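Local coordinates for protein acetyl-CoA acetyltransferase (PDB 3SS6) that probably catalyses the thiolase reaction, the reversible condensation of two acetyl-CoA molecules to acetoacetyl-CoA and free coenzyme A, as a four-chain assembly, at residues 19-29 and 117-125; 274-285 and 383-394. All blocks are in the same frame, centred on the assembly; numbering follows the deposited sequence.

Contact 1 of 2, residues 19-29 and 117-125; sequences TFGGALKNVTP and GVEAMSSSP. With SO4 (sulfate ion), chain J.
The carbonyl oxygen of Val27 is gripped twice: Ser123 OG donates to Val27 O over 2.8 Å, and a water donates a second hydrogen bond to Val27 O, 3.1 Å from the water oxygen. The hydroxyl comes from above the carbonyl plane, 37° out of it. Its first torsion, chi1 59°, sets OG between the backbone N and carbonyl carbon of Ser123, turned to the loop 19-29. The same water donates to Leu24 O at 2.8 Å and accepts a weak bond from Ser123 N, so the carbonyls of Leu24 and Val27, in overlapping type I turns, share one water that is weakly tied to the serine.

Further back along the loop, Gly21 N points almost straight at Ser122 OG, 2.8 Å away with an N-H...O angle of 166°. That hydroxyl is also bonded to Asp253, which thus holds the acceptor in place, while Ser122 CB rests on Lys25 CA. The ring of Phe20 reaches Met121 O and Ser122 CA through CE2; Arg132 of the second subunit packs on it too.

At the other end Pro29, the first residue of helix 29-43, packs on Val118 and Ala120, in the last part of strand 112-120: Pro29 CG meets Ala120 CB at 3.7 Å, and Val118 CG2 approaches Pro29 O. On the outer side Asn26 ND2 bonds to O2 of a sulfate, probably from the crystallisation liquor, at 3.0 Å, and also to Glu208.

Two serine hydroxyls and one water therefore tie the irregular loop to the turn after the strand, while proline, alanine and valine seat the helix start on the strand itself.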
loop_
_atom_site.group_PDB
_atom_site.type_symbol
_atom_site.label_atom_id
_atom_site.label_comp_id
_atom_site.label_asym_id
_atom_site.label_seq_id
_atom_site.Cartn_x
_atom_site.Cartn_y
_atom_site.Cartn_z
ATOM N N THR A 19 5.006 -24.536 -8.893
ATOM C CA THR A 19 6.003 -23.917 -8.021
ATOM C C THR A 19 5.667 -22.446 -7.824
ATOM O O THR A 19 4.924 -21.859 -8.601
ATOM C CB THR A 19 7.432 -24.031 -8.594
ATOM O OG1 THR A 19 7.470 -23.465 -9.910
ATOM C CG2 THR A 19 7.869 -25.475 -8.650
ATOM N N PHE A 20 6.211 -21.855 -6.768
ATOM C CA PHE A 20 5.931 -20.456 -6.467
ATOM C C PHE A 20 6.369 -19.550 -7.601
ATOM O O PHE A 20 7.532 -19.570 -8.019
ATOM C CB PHE A 20 6.610 -20.048 -5.161
ATOM C CG PHE A 20 6.090 -18.753 -4.595
ATOM C CD1 PHE A 20 6.797 -17.578 -4.757
ATOM C CD2 PHE A 20 4.871 -18.717 -3.929
ATOM C CE1 PHE A 20 6.303 -16.384 -4.240
ATOM C CE2 PHE A 20 4.377 -17.532 -3.412
ATOM C CZ PHE A 20 5.095 -16.367 -3.576
ATOM N N GLY A 21 5.431 -18.761 -8.110
ATOM C CA GLY A 21 5.715 -17.899 -9.243
ATOM C C GLY A 21 5.820 -18.668 -10.547
ATOM O O GLY A 21 6.279 -18.125 -11.557
ATOM N N GLY A 22 5.379 -19.925 -10.524
ATOM C CA GLY A 22 5.471 -20.808 -11.684
ATOM C C GLY A 22 4.240 -20.789 -12.583
ATOM O O GLY A 22 3.668 -19.732 -12.855
ATOM N N ALA A 23 3.833 -21.969 -13.045
ATOM C CA ALA A 23 2.774 -22.082 -14.046
ATOM C C ALA A 23 1.453 -21.486 -13.587
ATOM O O ALA A 23 0.682 -20.971 -14.404
ATOM C CB ALA A 23 2.577 -23.557 -14.446
ATOM N N LEU A 24 1.187 -21.561 -12.281
ATOM C CA LEU A 24 -0.084 -21.089 -11.723
ATOM C C LEU A 24 0.035 -19.718 -11.048
ATOM O O LEU A 24 -0.827 -19.318 -10.259
ATOM C CB LEU A 24 -0.659 -22.140 -10.746
ATOM C CG LEU A 24 -0.903 -23.515 -11.366
ATOM C CD1 LEU A 24 -1.224 -24.576 -10.292
ATOM C CD2 LEU A 24 -2.020 -23.422 -12.429
ATOM N N LYS A 25 1.096 -18.983 -11.394
ATOM C CA LYS A 25 1.351 -17.647 -10.864
ATOM C C LYS A 25 0.123 -16.751 -10.834
ATOM O O LYS A 25 -0.132 -16.074 -9.838
ATOM C CB LYS A 25 2.432 -16.963 -11.711
ATOM C CG LYS A 25 2.839 -15.581 -11.232
ATOM C CD LYS A 25 3.854 -15.022 -12.228
ATOM C CE LYS A 25 4.834 -14.070 -11.588
ATOM N NZ LYS A 25 5.851 -13.623 -12.584
ATOM N N ASN A 26 -0.608 -16.743 -11.945
ATOM C CA ASN A 26 -1.710 -15.811 -12.152
ATOM C C ASN A 26 -3.063 -16.478 -12.056
ATOM O O ASN A 26 -4.001 -16.085 -12.756
ATOM C CB ASN A 26 -1.591 -15.187 -13.539
ATOM C CG ASN A 26 -0.334 -14.371 -13.693
ATOM O OD1 ASN A 26 0.044 -13.637 -12.786
ATOM N ND2 ASN A 26 0.330 -14.509 -14.835
ATOM N N VAL A 27 -3.165 -17.498 -11.214
ATOM C CA VAL A 27 -4.434 -18.193 -11.049
ATOM C C VAL A 27 -4.906 -18.009 -9.610
ATOM O O VAL A 27 -4.105 -18.174 -8.681
ATOM C CB VAL A 27 -4.285 -19.686 -11.378
ATOM C CG1 VAL A 27 -5.593 -20.425 -11.192
ATOM C CG2 VAL A 27 -3.785 -19.855 -12.826
ATOM N N THR A 28 -6.189 -17.678 -9.427
ATOM C CA THR A 28 -6.745 -17.533 -8.080
ATOM C C THR A 28 -7.196 -18.889 -7.533
ATOM O O THR A 28 -7.294 -19.867 -8.283
ATOM C CB THR A 28 -7.966 -16.580 -8.033
ATOM O OG1 THR A 28 -9.104 -17.212 -8.637
ATOM C CG2 THR A 28 -7.664 -15.260 -8.733
ATOM N N PRO A 29 -7.476 -18.956 -6.220
ATOM C CA PRO A 29 -7.899 -20.261 -5.692
ATOM C C PRO A 29 -9.182 -20.774 -6.338
ATOM O O PRO A 29 -9.281 -21.972 -6.612
ATOM C CB PRO A 29 -8.108 -19.983 -4.190
ATOM C CG PRO A 29 -7.169 -18.845 -3.882
ATOM C CD PRO A 29 -7.248 -17.969 -5.146
ATOM N N GLY A 117 -9.325 -29.572 -1.217
ATOM C CA GLY A 117 -8.634 -28.369 -0.794
ATOM C C GLY A 117 -7.932 -27.681 -1.943
ATOM O O GLY A 117 -7.747 -28.249 -3.017
ATOM N N VAL A 118 -7.560 -26.429 -1.704
ATOM C CA VAL A 118 -6.908 -25.608 -2.713
ATOM C C VAL A 118 -5.988 -24.607 -2.027
ATOM O O VAL A 118 -6.247 -24.166 -0.898
ATOM C CB VAL A 118 -7.947 -24.869 -3.599
ATOM C CG1 VAL A 118 -8.845 -23.972 -2.737
ATOM C CG2 VAL A 118 -7.245 -24.020 -4.696
ATOM N N GLU A 119 -4.895 -24.267 -2.700
ATOM C CA GLU A 119 -4.082 -23.131 -2.283
ATOM C C GLU A 119 -3.446 -22.549 -3.514
ATOM O O GLU A 119 -2.870 -23.280 -4.336
ATOM C CB GLU A 119 -2.979 -23.532 -1.289
ATOM C CG GLU A 119 -2.532 -22.354 -0.378
ATOM C CD GLU A 119 -3.605 -22.028 0.674
ATOM O OE1 GLU A 119 -4.030 -22.948 1.404
ATOM O OE2 GLU A 119 -4.050 -20.866 0.748
ATOM N N ALA A 120 -3.567 -21.235 -3.644
ATOM C CA ALA A 120 -2.910 -20.491 -4.710
ATOM C C ALA A 120 -1.968 -19.533 -3.999
ATOM O O ALA A 120 -2.312 -18.377 -3.723
ATOM C CB ALA A 120 -3.933 -19.736 -5.550
ATOM N N MET A 121 -0.786 -20.029 -3.654
ATOM C CA MET A 121 0.130 -19.230 -2.848
ATOM C C MET A 121 0.727 -18.106 -3.695
ATOM O O MET A 121 0.871 -16.991 -3.211
ATOM C CB MET A 121 1.199 -20.118 -2.201
ATOM C CG MET A 121 0.557 -21.174 -1.299
ATOM S SD MET A 121 1.682 -22.277 -0.406
ATOM C CE MET A 121 2.206 -21.205 0.951
ATOM N N SER A 122 1.035 -18.399 -4.961
ATOM C CA SER A 122 1.666 -17.427 -5.853
ATOM C C SER A 122 0.843 -16.155 -6.034
ATOM O O SER A 122 1.402 -15.075 -6.226
ATOM C CB SER A 122 1.931 -18.034 -7.233
ATOM O OG SER A 122 2.817 -19.145 -7.183
ATOM N N SER A 123 -0.482 -16.282 -6.019
ATOM C CA SER A 123 -1.359 -15.126 -6.273
ATOM C C SER A 123 -1.883 -14.489 -4.984
ATOM O O SER A 123 -2.728 -13.574 -5.012
ATOM C CB SER A 123 -2.527 -15.544 -7.180
ATOM O OG SER A 123 -3.283 -16.581 -6.563
ATOM N N SER A 124 -1.390 -14.959 -3.844
ATOM C CA SER A 124 -1.858 -14.434 -2.562
ATOM C C SER A 124 -1.442 -12.976 -2.380
ATOM O O SER A 124 -0.351 -12.581 -2.798
ATOM C CB SER A 124 -1.337 -15.296 -1.406
ATOM O OG SER A 124 -1.954 -16.574 -1.443
ATOM N N PRO A 125 -2.320 -12.169 -1.760
ATOM C CA PRO A 125 -2.096 -10.722 -1.659
ATOM C C PRO A 125 -1.135 -10.301 -0.557
ATOM O O PRO A 125 -0.647 -11.135 0.228
ATOM C CB PRO A 125 -3.497 -10.185 -1.349
ATOM C CG PRO A 125 -4.112 -11.260 -0.530
ATOM C CD PRO A 125 -3.613 -12.562 -1.169
HETATM S S SO4 J . 3.350 -11.796 -15.407
HETATM O O1 SO4 J . 2.532 -10.866 -16.178
HETATM O O2 SO4 J . 2.860 -13.158 -15.605
HETATM O O3 SO4 J . 4.735 -11.702 -15.858
HETATM O O4 SO4 J . 3.281 -11.450 -13.988
HETATM O O HOH W 1 -1.355 -19.052 -7.471
#

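Contact 2 of 2, residues 274-285 and 383-394; sequences LARIVGYSVAGV and GGIGVALFIEAL
Arg276 and Glu392 face each other as a hydrogen-bonded antiparallel pair, and the arginine side chain runs along its partner before turning off. From CB, chi1 of 70° places Arg276 CG between the backbone N and carbonyl carbon, where CG touches Glu392 O and lies 3.9 Å from Glu392 CB. Arg276 CD then meets Glu392 OE1 at 3.6 Å. The bend at chi3 carries NE past Leu394 CD2, and a water in the guanidinium plane accepts from Arg276 NE at 2.9 Å while donating to Glu392 OE1 at 2.7 Å. Arg276 NE and Glu392 OE1 are 4.1 Å apart. With the guanidinium and carboxylate planes 88° to each other, the ions meet through water; the salt bridge of Arg276 NH2 is to Glu263.

The backbones pair from Leu274-Leu394 to Val285-Gly384, interrupted by a classic beta bulge, where Val278 and Gly279 together stand opposite the single residue Phe390. Val278 N gives Phe390 O a bond of 2.8 Å, whereas that from Gly279 N is long and weak. Phe390 CB packs on Val278 CG2, and its ring turns an edge to Gly279 O and Ser281 OG; that hydroxyl bonds to Ala297 O. Leu302 of helix 294-305 packs on the Phe390 side chain.

On the other face, Ile277 CG2 and Leu389 CD1 meet at 3.9 Å, their chains crossing at about a right angle. Val282 CG1 meets Ile385 CG2 at 3.7 Å, and helices 93-107 and 352-370 cover this apolar side, while the opposite one mixes Phe390 with Ser281 and the charged pair.

Two neighbouring inner strands, 275-284 and 385-393, thus take their register from backbone bonds, to which the charged pair adds a water-mediated link near the C terminus.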
loop_
_atom_site.group_PDB
_atom_site.type_symbol
_atom_site.label_atom_id
_atom_site.label_comp_id
_atom_site.label_asym_id
_atom_site.label_seq_id
_atom_site.Cartn_x
_atom_site.Cartn_y
_atom_site.Cartn_z
ATOM N N LEU A 274 -13.676 -46.274 -5.463
ATOM C CA LEU A 274 -12.233 -46.461 -5.395
ATOM C C LEU A 274 -11.821 -46.940 -4.015
ATOM O O LEU A 274 -10.868 -47.714 -3.879
ATOM C CB LEU A 274 -11.512 -45.131 -5.670
ATOM C CG LEU A 274 -11.764 -44.453 -7.011
ATOM C CD1 LEU A 274 -11.120 -43.069 -7.016
ATOM C CD2 LEU A 274 -11.218 -45.303 -8.152
ATOM N N ALA A 275 -12.529 -46.461 -2.994
ATOM C CA ALA A 275 -12.097 -46.649 -1.616
ATOM C C ALA A 275 -13.211 -46.327 -0.633
ATOM O O ALA A 275 -14.191 -45.677 -0.991
ATOM C CB ALA A 275 -10.886 -45.747 -1.331
ATOM N N ARG A 276 -13.046 -46.781 0.609
ATOM C CA ARG A 276 -13.934 -46.391 1.698
ATOM C C ARG A 276 -13.137 -45.693 2.790
ATOM O O ARG A 276 -11.932 -45.921 2.950
ATOM C CB ARG A 276 -14.665 -47.607 2.282
ATOM C CG ARG A 276 -13.758 -48.564 3.066
ATOM C CD ARG A 276 -14.563 -49.653 3.809
ATOM N NE ARG A 276 -15.243 -50.558 2.884
ATOM C CZ ARG A 276 -16.524 -50.461 2.542
ATOM N NH1 ARG A 276 -17.289 -49.499 3.052
ATOM N NH2 ARG A 276 -17.047 -51.334 1.691
ATOM N N ILE A 277 -13.806 -44.824 3.533
ATOM C CA ILE A 277 -13.184 -44.234 4.709
ATOM C C ILE A 277 -13.537 -45.093 5.918
ATOM O O ILE A 277 -14.716 -45.363 6.175
ATOM C CB ILE A 277 -13.644 -42.778 4.915
ATOM C CG1 ILE A 277 -13.083 -41.897 3.797
ATOM C CG2 ILE A 277 -13.149 -42.258 6.267
ATOM C CD1 ILE A 277 -13.664 -40.479 3.736
ATOM N N VAL A 278 -12.528 -45.559 6.652
ATOM C CA VAL A 278 -12.824 -46.343 7.853
ATOM C C VAL A 278 -12.652 -45.590 9.172
ATOM O O VAL A 278 -13.136 -46.049 10.202
ATOM C CB VAL A 278 -12.053 -47.681 7.903
ATOM C CG1 VAL A 278 -12.466 -48.579 6.729
ATOM C CG2 VAL A 278 -10.568 -47.447 7.906
ATOM N N GLY A 279 -11.975 -44.441 9.142
ATOM C CA GLY A 279 -11.804 -43.644 10.349
ATOM C C GLY A 279 -10.969 -42.401 10.130
ATOM O O GLY A 279 -10.352 -42.235 9.089
ATOM N N TYR A 280 -10.976 -41.511 11.115
ATOM C CA TYR A 280 -10.146 -40.313 11.078
ATOM C C TYR A 280 -9.944 -39.821 12.491
ATOM O O TYR A 280 -10.752 -40.124 13.379
ATOM C CB TYR A 280 -10.768 -39.207 10.197
ATOM C CG TYR A 280 -12.263 -39.048 10.383
ATOM C CD1 TYR A 280 -12.780 -38.257 11.405
ATOM C CD2 TYR A 280 -13.158 -39.708 9.548
ATOM C CE1 TYR A 280 -14.145 -38.130 11.580
ATOM C CE2 TYR A 280 -14.521 -39.583 9.717
ATOM C CZ TYR A 280 -15.011 -38.787 10.737
ATOM O OH TYR A 280 -16.369 -38.658 10.930
ATOM N N SER A 281 -8.865 -39.074 12.713
ATOM C CA SER A 281 -8.539 -38.628 14.057
ATOM C C SER A 281 -7.786 -37.299 14.051
ATOM O O SER A 281 -7.128 -36.946 13.071
ATOM C CB SER A 281 -7.703 -39.691 14.762
ATOM O OG SER A 281 -6.556 -39.980 13.989
ATOM N N VAL A 282 -7.894 -36.579 15.164
ATOM C CA VAL A 282 -7.269 -35.263 15.320
ATOM C C VAL A 282 -6.631 -35.191 16.706
ATOM O O VAL A 282 -7.261 -35.552 17.704
ATOM C CB VAL A 282 -8.326 -34.136 15.201
ATOM C CG1 VAL A 282 -7.696 -32.775 15.450
ATOM C CG2 VAL A 282 -8.995 -34.171 13.830
ATOM N N ALA A 283 -5.386 -34.726 16.777
ATOM C CA ALA A 283 -4.703 -34.619 18.071
ATOM C C ALA A 283 -3.994 -33.275 18.202
ATOM O O ALA A 283 -3.389 -32.790 17.249
ATOM C CB ALA A 283 -3.703 -35.773 18.238
ATOM N N GLY A 284 -4.093 -32.659 19.373
ATOM C CA GLY A 284 -3.404 -31.402 19.613
ATOM C C GLY A 284 -2.090 -31.559 20.359
ATOM O O GLY A 284 -2.004 -32.296 21.344
ATOM N N VAL A 285 -1.072 -30.831 19.903
ATOM C CA VAL A 285 0.254 -30.870 20.520
ATOM C C VAL A 285 0.812 -29.469 20.718
ATOM O O VAL A 285 0.166 -28.481 20.359
ATOM C CB VAL A 285 1.253 -31.666 19.645
ATOM C CG1 VAL A 285 0.823 -33.120 19.533
ATOM C CG2 VAL A 285 1.384 -31.030 18.258
ATOM N N GLY A 383 0.316 -24.477 14.347
ATOM C CA GLY A 383 -0.544 -24.252 15.499
ATOM C C GLY A 383 -0.595 -25.460 16.425
ATOM O O GLY A 383 -1.182 -25.385 17.511
ATOM N N GLY A 384 0.006 -26.569 15.988
ATOM C CA GLY A 384 0.148 -27.765 16.813
ATOM C C GLY A 384 -0.979 -28.791 16.716
ATOM O O GLY A 384 -1.581 -29.174 17.735
ATOM N N ILE A 385 -1.281 -29.235 15.504
ATOM C CA ILE A 385 -2.306 -30.258 15.323
ATOM C C ILE A 385 -1.810 -31.365 14.412
ATOM O O ILE A 385 -1.012 -31.129 13.505
ATOM C CB ILE A 385 -3.620 -29.639 14.798
ATOM C CG1 ILE A 385 -4.029 -28.461 15.688
ATOM C CG2 ILE A 385 -4.746 -30.675 14.747
ATOM C CD1 ILE A 385 -5.253 -27.694 15.181
ATOM N N GLY A 386 -2.240 -32.588 14.692
ATOM C CA GLY A 386 -2.019 -33.691 13.773
ATOM C C GLY A 386 -3.371 -34.228 13.347
ATOM O O GLY A 386 -4.297 -34.269 14.149
ATOM N N VAL A 387 -3.488 -34.638 12.092
ATOM C CA VAL A 387 -4.734 -35.210 11.598
ATOM C C VAL A 387 -4.391 -36.469 10.819
ATOM O O VAL A 387 -3.376 -36.506 10.136
ATOM C CB VAL A 387 -5.479 -34.212 10.694
ATOM C CG1 VAL A 387 -6.817 -34.788 10.245
ATOM C CG2 VAL A 387 -5.684 -32.894 11.440
ATOM N N ALA A 388 -5.212 -37.511 10.961
ATOM C CA ALA A 388 -4.989 -38.756 10.227
ATOM C C ALA A 388 -6.288 -39.308 9.652
ATOM O O ALA A 388 -7.356 -39.210 10.271
ATOM C CB ALA A 388 -4.312 -39.799 11.119
ATOM N N LEU A 389 -6.176 -39.896 8.464
ATOM C CA LEU A 389 -7.311 -40.439 7.741
ATOM C C LEU A 389 -6.997 -41.887 7.381
ATOM O O LEU A 389 -5.905 -42.191 6.899
ATOM C CB LEU A 389 -7.544 -39.610 6.468
ATOM C CG LEU A 389 -8.733 -40.021 5.601
ATOM C CD1 LEU A 389 -10.038 -39.892 6.370
ATOM C CD2 LEU A 389 -8.761 -39.164 4.338
ATOM N N PHE A 390 -7.949 -42.781 7.636
ATOM C CA PHE A 390 -7.735 -44.220 7.470
ATOM C C PHE A 390 -8.673 -44.720 6.387
ATOM O O PHE A 390 -9.885 -44.537 6.487
ATOM C CB PHE A 390 -7.991 -44.941 8.795
ATOM C CG PHE A 390 -7.065 -44.504 9.888
ATOM C CD1 PHE A 390 -5.957 -45.267 10.223
ATOM C CD2 PHE A 390 -7.276 -43.296 10.543
ATOM C CE1 PHE A 390 -5.081 -44.842 11.222
ATOM C CE2 PHE A 390 -6.406 -42.859 11.535
ATOM C CZ PHE A 390 -5.313 -43.634 11.884
ATOM N N ILE A 391 -8.110 -45.313 5.339
ATOM C CA ILE A 391 -8.916 -45.730 4.198
ATOM C C ILE A 391 -8.617 -47.163 3.769
ATOM O O ILE A 391 -7.561 -47.721 4.092
ATOM C CB ILE A 391 -8.714 -44.806 2.982
ATOM C CG1 ILE A 391 -7.281 -44.906 2.467
ATOM C CG2 ILE A 391 -9.061 -43.355 3.324
ATOM C CD1 ILE A 391 -7.097 -44.244 1.112
ATOM N N GLU A 392 -9.571 -47.764 3.067
ATOM C CA GLU A 392 -9.350 -49.074 2.450
ATOM C C GLU A 392 -9.702 -48.966 0.979
ATOM O O GLU A 392 -10.818 -48.586 0.633
ATOM C CB GLU A 392 -10.205 -50.158 3.125
ATOM C CG GLU A 392 -9.776 -50.431 4.563
ATOM C CD GLU A 392 -10.663 -51.425 5.295
ATOM O OE1 GLU A 392 -11.777 -51.732 4.817
ATOM O OE2 GLU A 392 -10.235 -51.898 6.368
ATOM N N ALA A 393 -8.751 -49.298 0.115
ATOM C CA ALA A 393 -9.031 -49.352 -1.312
ATOM C C ALA A 393 -9.968 -50.522 -1.588
ATOM O O ALA A 393 -9.867 -51.582 -0.956
ATOM C CB ALA A 393 -7.740 -49.506 -2.106
ATOM N N LEU A 394 -10.880 -50.338 -2.531
ATOM C CA LEU A 394 -11.843 -51.393 -2.827
ATOM C C LEU A 394 -11.414 -52.202 -4.042
ATOM O O LEU A 394 -10.723 -51.698 -4.926
ATOM C CB LEU A 394 -13.245 -50.809 -3.012
ATOM C CG LEU A 394 -13.774 -50.115 -1.751
ATOM C CD1 LEU A 394 -15.180 -49.553 -1.958
ATOM C CD2 LEU A 394 -13.753 -51.079 -0.571
ATOM O OXT LEU A 394 -11.744 -53.384 -4.146
HETATM O O HOH W 2 -13.080 -52.414 2.553
#

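From the N terminus, the chain leaves strand 7-19 through the loop of contact 1, which closes when residues 117-125 return, 88 residues later, tying the loop before helix 29-43 to the end of strand 112-120. Contact 2 opens only afterwards, at strand 275-284, and closes across 98 residues with the last strand, 385-393, joining two adjacent strands. The two closures are therefore in series, one in the N-terminal and one in the C-terminal thiolase domain. Strand 7-19 lies between strands 252-262 and 275-284 in the sheet that both contacts reach. Their centres are 27 Å apart on opposite sides of the chain's centre, without touching, and both also meet the second subunit.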